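PDB 3U52: phenol hydroxylase component phL from Pseudomonas stutzeri, which probably forms the beta-type subunit of a multicomponent phenol hydroxylase, pairing with the catalytic subunit in the complex that oxidises phenol. Local coordinates for residues 72-80 with 259-267. Residues are numbered along the deposited sequence; the frame is centred on the assembly and turned at random.
Sequences AVSDPRQFY and ESLRWTNAM
Arg77 and Glu259 form the salt bridge of this contact. Arg77 NH1 donates to Glu259 OE2 at 2.8 Å. OE2 lies in the guanidinium plane, while NH1 comes from above the plane of the Glu259 carboxylate. The bend of the Arg77 chain at chi3 (-51°) brings the NE/NH2 edge of its guanidinium alongside the Asp75 carboxylate. There NE meets Asp75 OD1 at 3.0 Å in a nearly straight bond, and NH2 meets OD2. OD1 also accepts from the backbone N of Arg77, which makes an Asx turn. The two acids fix the rotation of the guanidinium. With Arg88 of helix 81-105 also bridged to Glu259 OE2, the charges probably offset one another.

The same group lies between two rings. Trp263 CD1 sits over one face, 3.5 Å from Arg77 CZ, and Phe79 CD1 covers the opposite face. The Trp263 and guanidinium planes are 30° apart.

Apolar packing continues along the helix. Pro76 CG touches Ala266 CB at 3.6 Å, and Val73 CG1 meets Met267 CG at 3.9 Å.

Separately, the Arg262 guanidinium turns one face to Pro76 C and Arg77 CA.

The contact joins the loop before helix 81-105 to helix 251-274 of this all-helical subunit. Val73 and Trp263 reach Met152 on helix 147-175.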
loop_
_atom_site.group_PDB
_atom_site.type_symbol
_atom_site.label_atom_id
_atom_site.label_comp_id
_atom_site.label_asym_id
_atom_site.label_seq_id
_atom_site.Cartn_x
_atom_site.Cartn_y
_atom_site.Cartn_z
ATOM N N ALA D 72 -27.527 -9.013 -15.954
ATOM C CA ALA D 72 -27.262 -8.673 -17.348
ATOM C C ALA D 72 -26.833 -7.197 -17.464
ATOM O O ALA D 72 -26.096 -6.820 -18.391
ATOM C CB ALA D 72 -28.507 -8.895 -18.207
ATOM N N VAL D 73 -27.323 -6.347 -16.570
ATOM C CA VAL D 73 -26.916 -4.945 -16.597
ATOM C C VAL D 73 -25.629 -4.843 -15.794
ATOM O O VAL D 73 -25.632 -5.096 -14.587
ATOM C CB VAL D 73 -28.006 -3.999 -16.044
ATOM C CG1 VAL D 73 -27.445 -2.607 -15.819
ATOM C CG2 VAL D 73 -29.217 -3.945 -16.990
ATOM N N SER D 74 -24.529 -4.532 -16.478
ATOM C CA SER D 74 -23.203 -4.457 -15.863
ATOM C C SER D 74 -22.531 -3.159 -16.295
ATOM O O SER D 74 -22.911 -2.562 -17.296
ATOM C CB SER D 74 -22.323 -5.631 -16.286
ATOM O OG SER D 74 -22.912 -6.860 -15.864
ATOM N N ASP D 75 -21.511 -2.755 -15.553
ATOM C CA ASP D 75 -20.886 -1.453 -15.736
ATOM C C ASP D 75 -19.657 -1.633 -16.651
ATOM O O ASP D 75 -18.736 -2.372 -16.297
ATOM C CB ASP D 75 -20.468 -0.884 -14.375
ATOM C CG ASP D 75 -19.908 0.541 -14.472
ATOM O OD1 ASP D 75 -19.830 1.083 -15.583
ATOM O OD2 ASP D 75 -19.528 1.126 -13.450
ATOM N N PRO D 76 -19.659 -0.980 -17.836
ATOM C CA PRO D 76 -18.487 -0.955 -18.726
ATOM C C PRO D 76 -17.221 -0.356 -18.084
ATOM O O PRO D 76 -16.119 -0.757 -18.460
ATOM C CB PRO D 76 -18.944 -0.091 -19.929
ATOM C CG PRO D 76 -20.445 0.002 -19.819
ATOM C CD PRO D 76 -20.808 -0.229 -18.370
ATOM N N ARG D 77 -17.365 0.600 -17.161
ATOM C CA ARG D 77 -16.249 1.198 -16.422
ATOM C C ARG D 77 -15.684 0.239 -15.332
ATOM O O ARG D 77 -14.595 0.457 -14.815
ATOM C CB ARG D 77 -16.708 2.518 -15.768
ATOM C CG ARG D 77 -17.309 3.571 -16.706
ATOM C CD ARG D 77 -18.125 4.581 -15.867
ATOM N NE ARG D 77 -19.081 3.925 -14.961
ATOM C CZ ARG D 77 -19.737 4.532 -13.965
ATOM N NH1 ARG D 77 -19.626 5.825 -13.797
ATOM N NH2 ARG D 77 -20.545 3.840 -13.164
ATOM N N GLN D 78 -16.444 -0.801 -14.977
ATOM C CA GLN D 78 -16.056 -1.754 -13.903
ATOM C C GLN D 78 -15.783 -1.089 -12.536
ATOM O O GLN D 78 -14.844 -1.439 -11.816
ATOM C CB GLN D 78 -14.876 -2.591 -14.370
ATOM C CG GLN D 78 -15.122 -3.153 -15.762
ATOM C CD GLN D 78 -15.800 -4.468 -15.752
ATOM O OE1 GLN D 78 -17.015 -4.571 -16.080
ATOM N NE2 GLN D 78 -15.051 -5.512 -15.394
ATOM N N PHE D 79 -16.616 -0.119 -12.183
ATOM C CA PHE D 79 -16.471 0.587 -10.943
ATOM C C PHE D 79 -17.012 -0.261 -9.773
ATOM O O PHE D 79 -18.203 -0.443 -9.625
ATOM C CB PHE D 79 -17.222 1.925 -10.993
ATOM C CG PHE D 79 -16.489 3.052 -11.668
ATOM C CD1 PHE D 79 -17.079 4.321 -11.719
ATOM C CD2 PHE D 79 -15.239 2.890 -12.254
ATOM C CE1 PHE D 79 -16.415 5.398 -12.355
ATOM C CE2 PHE D 79 -14.583 3.964 -12.899
ATOM C CZ PHE D 79 -15.145 5.216 -12.928
ATOM N N TYR D 80 -16.110 -0.755 -8.939
ATOM C CA TYR D 80 -16.441 -1.099 -7.556
ATOM C C TYR D 80 -16.006 0.121 -6.793
ATOM O O TYR D 80 -15.462 1.071 -7.412
ATOM C CB TYR D 80 -15.764 -2.401 -7.109
ATOM C CG TYR D 80 -14.266 -2.376 -7.272
ATOM C CD1 TYR D 80 -13.450 -2.116 -6.192
ATOM C CD2 TYR D 80 -13.679 -2.602 -8.494
ATOM C CE1 TYR D 80 -12.077 -2.047 -6.324
ATOM C CE2 TYR D 80 -12.309 -2.557 -8.633
ATOM C CZ TYR D 80 -11.515 -2.266 -7.534
ATOM O OH TYR D 80 -10.134 -2.203 -7.643
ATOM N N GLU D 259 -18.313 10.205 -19.451
ATOM C CA GLU D 259 -18.167 8.897 -18.785
ATOM C C GLU D 259 -19.534 8.258 -18.479
ATOM O O GLU D 259 -19.679 7.057 -18.524
ATOM C CB GLU D 259 -17.318 9.063 -17.510
ATOM C CG GLU D 259 -17.190 7.783 -16.666
ATOM C CD GLU D 259 -17.044 8.087 -15.172
ATOM O OE1 GLU D 259 -15.903 8.407 -14.747
ATOM O OE2 GLU D 259 -18.079 8.024 -14.431
ATOM N N SER D 260 -20.542 9.062 -18.166
ATOM C CA SER D 260 -21.814 8.529 -17.701
ATOM C C SER D 260 -22.614 7.899 -18.835
ATOM O O SER D 260 -23.400 6.993 -18.637
ATOM C CB SER D 260 -22.633 9.629 -17.049
ATOM O OG SER D 260 -23.205 10.446 -18.055
ATOM N N LEU D 261 -22.392 8.388 -20.037
ATOM C CA LEU D 261 -22.913 7.747 -21.237
ATOM C C LEU D 261 -22.510 6.276 -21.341
ATOM O O LEU D 261 -23.283 5.450 -21.827
ATOM C CB LEU D 261 -22.470 8.550 -22.449
ATOM C CG LEU D 261 -23.275 9.630 -23.192
ATOM C CD1 LEU D 261 -24.391 10.288 -22.434
ATOM C CD2 LEU D 261 -22.316 10.648 -23.788
ATOM N N ARG D 262 -21.332 5.900 -20.844
ATOM C CA ARG D 262 -20.941 4.488 -20.916
ATOM C C ARG D 262 -21.923 3.579 -20.191
ATOM O O ARG D 262 -22.428 2.618 -20.779
ATOM C CB ARG D 262 -19.501 4.277 -20.415
ATOM C CG ARG D 262 -18.462 5.008 -21.296
ATOM C CD ARG D 262 -17.067 4.608 -20.901
ATOM N NE ARG D 262 -16.784 3.215 -21.242
ATOM C CZ ARG D 262 -15.759 2.533 -20.735
ATOM N NH1 ARG D 262 -14.953 3.121 -19.855
ATOM N NH2 ARG D 262 -15.554 1.273 -21.087
ATOM N N TRP D 263 -22.236 3.871 -18.933
ATOM C CA TRP D 263 -23.048 2.928 -18.197
ATOM C C TRP D 263 -24.529 3.113 -18.496
ATOM O O TRP D 263 -25.251 2.135 -18.483
ATOM C CB TRP D 263 -22.772 3.002 -16.695
ATOM C CG TRP D 263 -23.297 4.230 -15.975
ATOM C CD1 TRP D 263 -22.607 5.394 -15.727
ATOM C CD2 TRP D 263 -24.586 4.394 -15.342
ATOM N NE1 TRP D 263 -23.392 6.271 -15.037
ATOM C CE2 TRP D 263 -24.608 5.692 -14.777
ATOM C CE3 TRP D 263 -25.731 3.577 -15.214
ATOM C CZ2 TRP D 263 -25.739 6.196 -14.078
ATOM C CZ3 TRP D 263 -26.840 4.062 -14.530
ATOM C CH2 TRP D 263 -26.845 5.364 -13.979
ATOM N N THR D 264 -24.992 4.356 -18.717
ATOM C CA THR D 264 -26.409 4.555 -19.005
ATOM C C THR D 264 -26.801 3.965 -20.355
ATOM O O THR D 264 -27.836 3.324 -20.454
ATOM C CB THR D 264 -26.886 6.004 -18.911
ATOM O OG1 THR D 264 -26.235 6.785 -19.900
ATOM C CG2 THR D 264 -26.634 6.619 -17.524
ATOM N N ASN D 265 -25.981 4.128 -21.391
ATOM C CA ASN D 265 -26.188 3.358 -22.642
ATOM C C ASN D 265 -26.102 1.822 -22.496
ATOM O O ASN D 265 -26.912 1.118 -23.097
ATOM C CB ASN D 265 -25.223 3.807 -23.740
ATOM C CG ASN D 265 -25.522 5.199 -24.261
ATOM O OD1 ASN D 265 -26.607 5.730 -24.042
ATOM N ND2 ASN D 265 -24.562 5.789 -24.984
ATOM N N ALA D 266 -25.141 1.279 -21.741
ATOM C CA ALA D 266 -25.107 -0.180 -21.517
ATOM C C ALA D 266 -26.381 -0.687 -20.779
ATOM O O ALA D 266 -26.906 -1.764 -21.109
ATOM C CB ALA D 266 -23.875 -0.598 -20.783
ATOM N N MET D 267 -26.875 0.076 -19.793
ATOM C CA MET D 267 -28.085 -0.309 -19.088
ATOM C C MET D 267 -29.331 -0.263 -20.012
ATOM O O MET D 267 -30.109 -1.220 -20.034
ATOM C CB MET D 267 -28.319 0.588 -17.885
ATOM C CG MET D 267 -29.659 0.302 -17.139
ATOM S SD MET D 267 -29.768 1.385 -15.676
ATOM C CE MET D 267 -30.163 2.962 -16.464
#